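Local structure of cleavage stimulation factor 77 (2UY1) at residues B[250-253]-B[254-258]; B[290-293]-B[294-298]. The protein is a Suppressor of forked relative built from an array of helical repeats, and probably acts in mRNA 3'-end processing, with mRNA binding suggested for the family. One frame throughout, in Å; residues are numbered along the deposited sequence.

Contact 1: residues B[250-253]-B[254-258]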
loop_
_atom_site.group_PDB
_atom_site.type_symbol
_atom_site.label_atom_id
_atom_site.label_comp_id
_atom_site.label_asym_id
_atom_site.label_seq_id
_atom_site.Cartn_x
_atom_site.Cartn_y
_atom_site.Cartn_z
ATOM N N LEU B 250 0.671 -21.766 -22.126
ATOM C CA LEU B 250 1.792 -20.833 -22.062
ATOM C C LEU B 250 3.119 -21.515 -21.738
ATOM O O LEU B 250 4.169 -21.207 -22.347
ATOM C CB LEU B 250 1.494 -19.677 -21.064
ATOM C CG LEU B 250 0.310 -18.741 -21.338
ATOM C CD1 LEU B 250 0.391 -17.493 -20.462
ATOM C CD2 LEU B 250 0.251 -18.301 -22.772
ATOM N N TYR B 251 3.070 -22.431 -20.764
ATOM C CA TYR B 251 4.183 -23.285 -20.436
ATOM C C TYR B 251 4.576 -24.244 -21.602
ATOM O O TYR B 251 5.738 -24.402 -21.958
ATOM C CB TYR B 251 3.779 -24.067 -19.207
ATOM C CG TYR B 251 4.744 -25.134 -18.720
ATOM C CD1 TYR B 251 5.802 -24.796 -17.842
ATOM C CD2 TYR B 251 4.568 -26.479 -19.055
ATOM C CE1 TYR B 251 6.679 -25.772 -17.349
ATOM C CE2 TYR B 251 5.480 -27.474 -18.542
ATOM C CZ TYR B 251 6.507 -27.104 -17.695
ATOM O OH TYR B 251 7.379 -28.051 -17.182
ATOM N N TYR B 252 3.592 -24.898 -22.183
ATOM C CA TYR B 252 3.802 -25.630 -23.461
ATOM C C TYR B 252 4.462 -24.755 -24.551
ATOM O O TYR B 252 5.493 -25.099 -25.061
ATOM C CB TYR B 252 2.431 -26.172 -23.932
ATOM C CG TYR B 252 2.491 -27.193 -25.096
ATOM C CD1 TYR B 252 3.101 -28.442 -24.934
ATOM C CD2 TYR B 252 1.892 -26.903 -26.333
ATOM C CE1 TYR B 252 3.156 -29.370 -26.021
ATOM C CE2 TYR B 252 1.931 -27.808 -27.411
ATOM C CZ TYR B 252 2.561 -29.040 -27.255
ATOM O OH TYR B 252 2.572 -29.961 -28.340
ATOM N N GLY B 253 3.936 -23.581 -24.862
ATOM C CA GLY B 253 4.559 -22.793 -25.926
ATOM C C GLY B 253 6.018 -22.500 -25.605
ATOM O O GLY B 253 6.915 -22.744 -26.408
ATOM N N LEU B 254 6.262 -21.989 -24.395
ATOM C CA LEU B 254 7.598 -21.546 -24.063
ATOM C C LEU B 254 8.591 -22.670 -23.755
ATOM O O LEU B 254 9.731 -22.614 -24.195
ATOM C CB LEU B 254 7.568 -20.530 -22.905
ATOM C CG LEU B 254 8.904 -19.844 -22.555
ATOM C CD1 LEU B 254 9.533 -19.031 -23.697
ATOM C CD2 LEU B 254 8.676 -18.987 -21.262
ATOM N N VAL B 255 8.201 -23.616 -22.929
ATOM C CA VAL B 255 9.166 -24.591 -22.379
ATOM C C VAL B 255 9.388 -25.733 -23.397
ATOM O O VAL B 255 10.498 -26.278 -23.529
ATOM C CB VAL B 255 8.642 -25.153 -21.034
ATOM C CG1 VAL B 255 9.304 -26.489 -20.628
ATOM C CG2 VAL B 255 8.783 -24.102 -19.910
ATOM N N MET B 256 8.321 -26.053 -24.118
ATOM C CA MET B 256 8.350 -27.147 -25.113
ATOM C C MET B 256 8.482 -26.666 -26.558
ATOM O O MET B 256 8.373 -27.497 -27.472
ATOM C CB MET B 256 7.088 -27.978 -24.984
ATOM C CG MET B 256 6.784 -28.348 -23.582
ATOM S SD MET B 256 8.004 -29.488 -23.018
ATOM C CE MET B 256 7.389 -29.904 -21.379
ATOM N N ASP B 257 8.713 -25.364 -26.757
ATOM C CA ASP B 257 9.080 -24.764 -28.037
ATOM C C ASP B 257 8.005 -24.943 -29.127
ATOM O O ASP B 257 8.290 -25.414 -30.239
ATOM C CB ASP B 257 10.431 -25.321 -28.504
ATOM C CG ASP B 257 11.067 -24.507 -29.625
ATOM O OD1 ASP B 257 10.558 -23.411 -29.921
ATOM O OD2 ASP B 257 12.073 -24.981 -30.231
ATOM N N GLU B 258 6.790 -24.490 -28.821
ATOM C CA GLU B 258 5.647 -24.624 -29.754
ATOM C C GLU B 258 4.915 -23.286 -30.015
ATOM O O GLU B 258 3.860 -23.027 -29.382
ATOM C CB GLU B 258 4.674 -25.654 -29.215
ATOM C CG GLU B 258 5.169 -27.077 -29.233
ATOM C CD GLU B 258 5.273 -27.677 -30.660
ATOM O OE1 GLU B 258 4.419 -27.329 -31.542
ATOM O OE2 GLU B 258 6.208 -28.484 -30.867
#
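L254 continues the helical bonding of helix 247-255, its N donating to L250 O at 3.0 Å. V255 N likewise bonds to Y251 O at 2.8 Å, and its side chain lies over one face of the Y251 ring. In this CH-pi contact V255 CB stands 4.2 Å from the ring centroid, only 11° off the normal. Y251 OH is held beyond this pair by E221 and S220. M256 N still bonds to Y252 O, but the bond is more bent (140°). The M256 chain folds at chi2, with CG 3.9 Å from Y252 CD1, while CE comes obliquely to the Y251 ring. D257 then takes positive phi and psi, reversing the backbone so that E258 N bonds to G253 O at 3.0 Å, in the carbonyl plane and on a lone pair. This turn has the 6→1 bond and left-handed residue of a Schellman motif. E258 follows with a bent chain, and its CG makes an off-centre CH-pi contact with the Y252 ring, coming in obliquely, 3.8 Å from CE2. Its OE2 pairs with K233, whereas Y252 OH bonds to E237, both partners belonging to helix 229-242.

Contact 2: residues B[290-293]-B[294-298]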
loop_
_atom_site.group_PDB
_atom_site.type_symbol
_atom_site.label_atom_id
_atom_site.label_comp_id
_atom_site.label_asym_id
_atom_site.label_seq_id
_atom_site.Cartn_x
_atom_site.Cartn_y
_atom_site.Cartn_z
ATOM N N ILE B 290 1.571 -10.630 -25.129
ATOM C CA ILE B 290 2.702 -10.425 -24.281
ATOM C C ILE B 290 3.556 -11.723 -24.214
ATOM O O ILE B 290 4.763 -11.687 -24.406
ATOM C CB ILE B 290 2.207 -9.916 -22.863
ATOM C CG1 ILE B 290 1.974 -8.407 -22.920
ATOM C CG2 ILE B 290 3.215 -10.354 -21.733
ATOM C CD1 ILE B 290 1.065 -7.895 -21.754
ATOM N N ASN B 291 2.910 -12.863 -23.981
ATOM C CA ASN B 291 3.616 -14.124 -23.836
ATOM C C ASN B 291 4.225 -14.683 -25.119
ATOM O O ASN B 291 5.296 -15.316 -25.098
ATOM C CB ASN B 291 2.795 -15.126 -23.014
ATOM C CG ASN B 291 3.002 -14.894 -21.460
ATOM O OD1 ASN B 291 4.078 -15.119 -20.931
ATOM N ND2 ASN B 291 1.992 -14.394 -20.803
ATOM N N HIS B 292 3.606 -14.283 -26.225
ATOM C CA HIS B 292 4.019 -14.627 -27.567
ATOM C C HIS B 292 5.202 -13.779 -27.880
ATOM O O HIS B 292 6.224 -14.313 -28.291
ATOM C CB HIS B 292 2.856 -14.393 -28.556
ATOM C CG HIS B 292 3.155 -14.788 -29.976
ATOM N ND1 HIS B 292 2.460 -14.561 -31.115
ATOM C CD2 HIS B 292 4.246 -15.556 -30.336
ATOM C CE1 HIS B 292 3.142 -15.185 -32.138
ATOM N NE2 HIS B 292 4.216 -15.772 -31.643
ATOM N N LEU B 293 5.133 -12.471 -27.589
ATOM C CA LEU B 293 6.314 -11.601 -27.723
ATOM C C LEU B 293 7.508 -12.110 -26.943
ATOM O O LEU B 293 8.643 -12.046 -27.452
ATOM C CB LEU B 293 6.034 -10.115 -27.317
ATOM C CG LEU B 293 5.183 -9.291 -28.299
ATOM C CD1 LEU B 293 4.656 -8.042 -27.590
ATOM C CD2 LEU B 293 5.944 -8.896 -29.531
ATOM N N ASN B 294 7.264 -12.573 -25.698
ATOM C CA ASN B 294 8.321 -13.118 -24.821
ATOM C C ASN B 294 8.984 -14.323 -25.418
ATOM O O ASN B 294 10.232 -14.462 -25.358
ATOM C CB ASN B 294 7.798 -13.558 -23.438
ATOM C CG ASN B 294 8.901 -14.183 -22.564
ATOM O OD1 ASN B 294 9.848 -13.516 -22.172
ATOM N ND2 ASN B 294 8.771 -15.455 -22.259
ATOM N N TYR B 295 8.142 -15.204 -25.957
ATOM C CA TYR B 295 8.588 -16.398 -26.713
ATOM C C TYR B 295 9.564 -15.997 -27.825
ATOM O O TYR B 295 10.679 -16.549 -27.939
ATOM C CB TYR B 295 7.386 -17.184 -27.296
ATOM C CG TYR B 295 7.810 -18.302 -28.266
ATOM C CD1 TYR B 295 7.900 -19.637 -27.839
ATOM C CD2 TYR B 295 8.216 -18.012 -29.585
ATOM C CE1 TYR B 295 8.310 -20.665 -28.738
ATOM C CE2 TYR B 295 8.714 -19.046 -30.442
ATOM C CZ TYR B 295 8.722 -20.348 -30.022
ATOM O OH TYR B 295 9.152 -21.369 -30.894
ATOM N N VAL B 296 9.146 -15.035 -28.635
ATOM C CA VAL B 296 9.929 -14.586 -29.760
ATOM C C VAL B 296 11.212 -13.903 -29.350
ATOM O O VAL B 296 12.228 -14.145 -29.962
ATOM C CB VAL B 296 9.107 -13.747 -30.762
ATOM C CG1 VAL B 296 10.008 -13.171 -31.861
ATOM C CG2 VAL B 296 8.034 -14.589 -31.383
ATOM N N LEU B 297 11.190 -13.047 -28.309
ATOM C CA LEU B 297 12.396 -12.458 -27.773
ATOM C C LEU B 297 13.367 -13.528 -27.336
ATOM O O LEU B 297 14.584 -13.430 -27.539
ATOM C CB LEU B 297 12.049 -11.583 -26.528
ATOM C CG LEU B 297 13.166 -10.795 -25.842
ATOM C CD1 LEU B 297 13.944 -9.853 -26.786
ATOM C CD2 LEU B 297 12.670 -10.013 -24.556
ATOM N N LYS B 298 12.866 -14.537 -26.658
ATOM C CA LYS B 298 13.745 -15.596 -26.191
ATOM C C LYS B 298 14.329 -16.464 -27.316
ATOM O O LYS B 298 15.494 -16.867 -27.248
ATOM C CB LYS B 298 13.037 -16.470 -25.157
ATOM C CG LYS B 298 12.667 -15.708 -23.845
ATOM C CD LYS B 298 13.816 -15.703 -22.867
ATOM C CE LYS B 298 13.555 -14.757 -21.673
ATOM N NZ LYS B 298 12.897 -13.483 -22.068
HETATM O O HOH W 1 6.092 -16.428 -22.827
#
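With CG anti to the backbone nitrogen, chi1 -177° sends the H292 imidazole straight out from the helix, where V296 CG2 reaches back to it and the two side chains cross obliquely. V296 CG2 lies 4.0 Å from both H292 CD2 and H292 NE2, near that side of the ring. The other torsion that matters is that of N294, also anti at chi1 177°, which carries its amide clear of the backbone so that both ends of it can be used. Through its nitrogen it reaches a water that lies back toward N291: N294 ND2 donates to this water at 2.9 Å, and the water in turn donates to N291 O at 2.7 Å and, over a longer 3.1 Å, to N291 OD1. The water thus ties two asparagines three residues apart. N291 O is gripped twice, since it also accepts the regular helical bond from Y295 N, and N291 ND2 bonds to the backbone oxygens of F446 and L287. The other end of the N294 amide faces forward: K298 NZ donates to N294 OD1 at 3.1 Å, tilted from the carbonyl plane, in an i to i+4 pairing that follows the helix axis.

Beneath these groups the main chain is an unbroken alpha helix, from N294 N bonding to I290 O at 3.0 Å to L297 N bonding to L293 O at 2.9 Å. K298 NZ also bonds to the backbone of the other chain of the assembly. E259 takes the H292 NE2 hydrogen bond, and the H292 ring meets that of Y262. Within this all-helical repeat array, L293 packs on helices 302-311 and 319-333, while on helix 247-255 N291 meets L250 and N294 meets L254.

Contacts 1 and 2 are local contacts on two different helices, 247-255 and 282-300, that lie side by side with contact centres about 11 Å apart. They meet directly: D257 OD1 and Y295 OH, 2.7 Å apart, are probably hydrogen-bonded. Contact 1 is partly buried and ends a helix, so it combines aromatic packing with a reversal of the backbone and a carboxylate turned to a lysine. Contact 2 is buried in mid-helix; its backbone bonding is regular, and its character comes from amide, water and lysine groups. Both also approach the other chain of the assembly, through packing of L254 and V255 in contact 1 and with hydrogen bonds from K298 in contact 2.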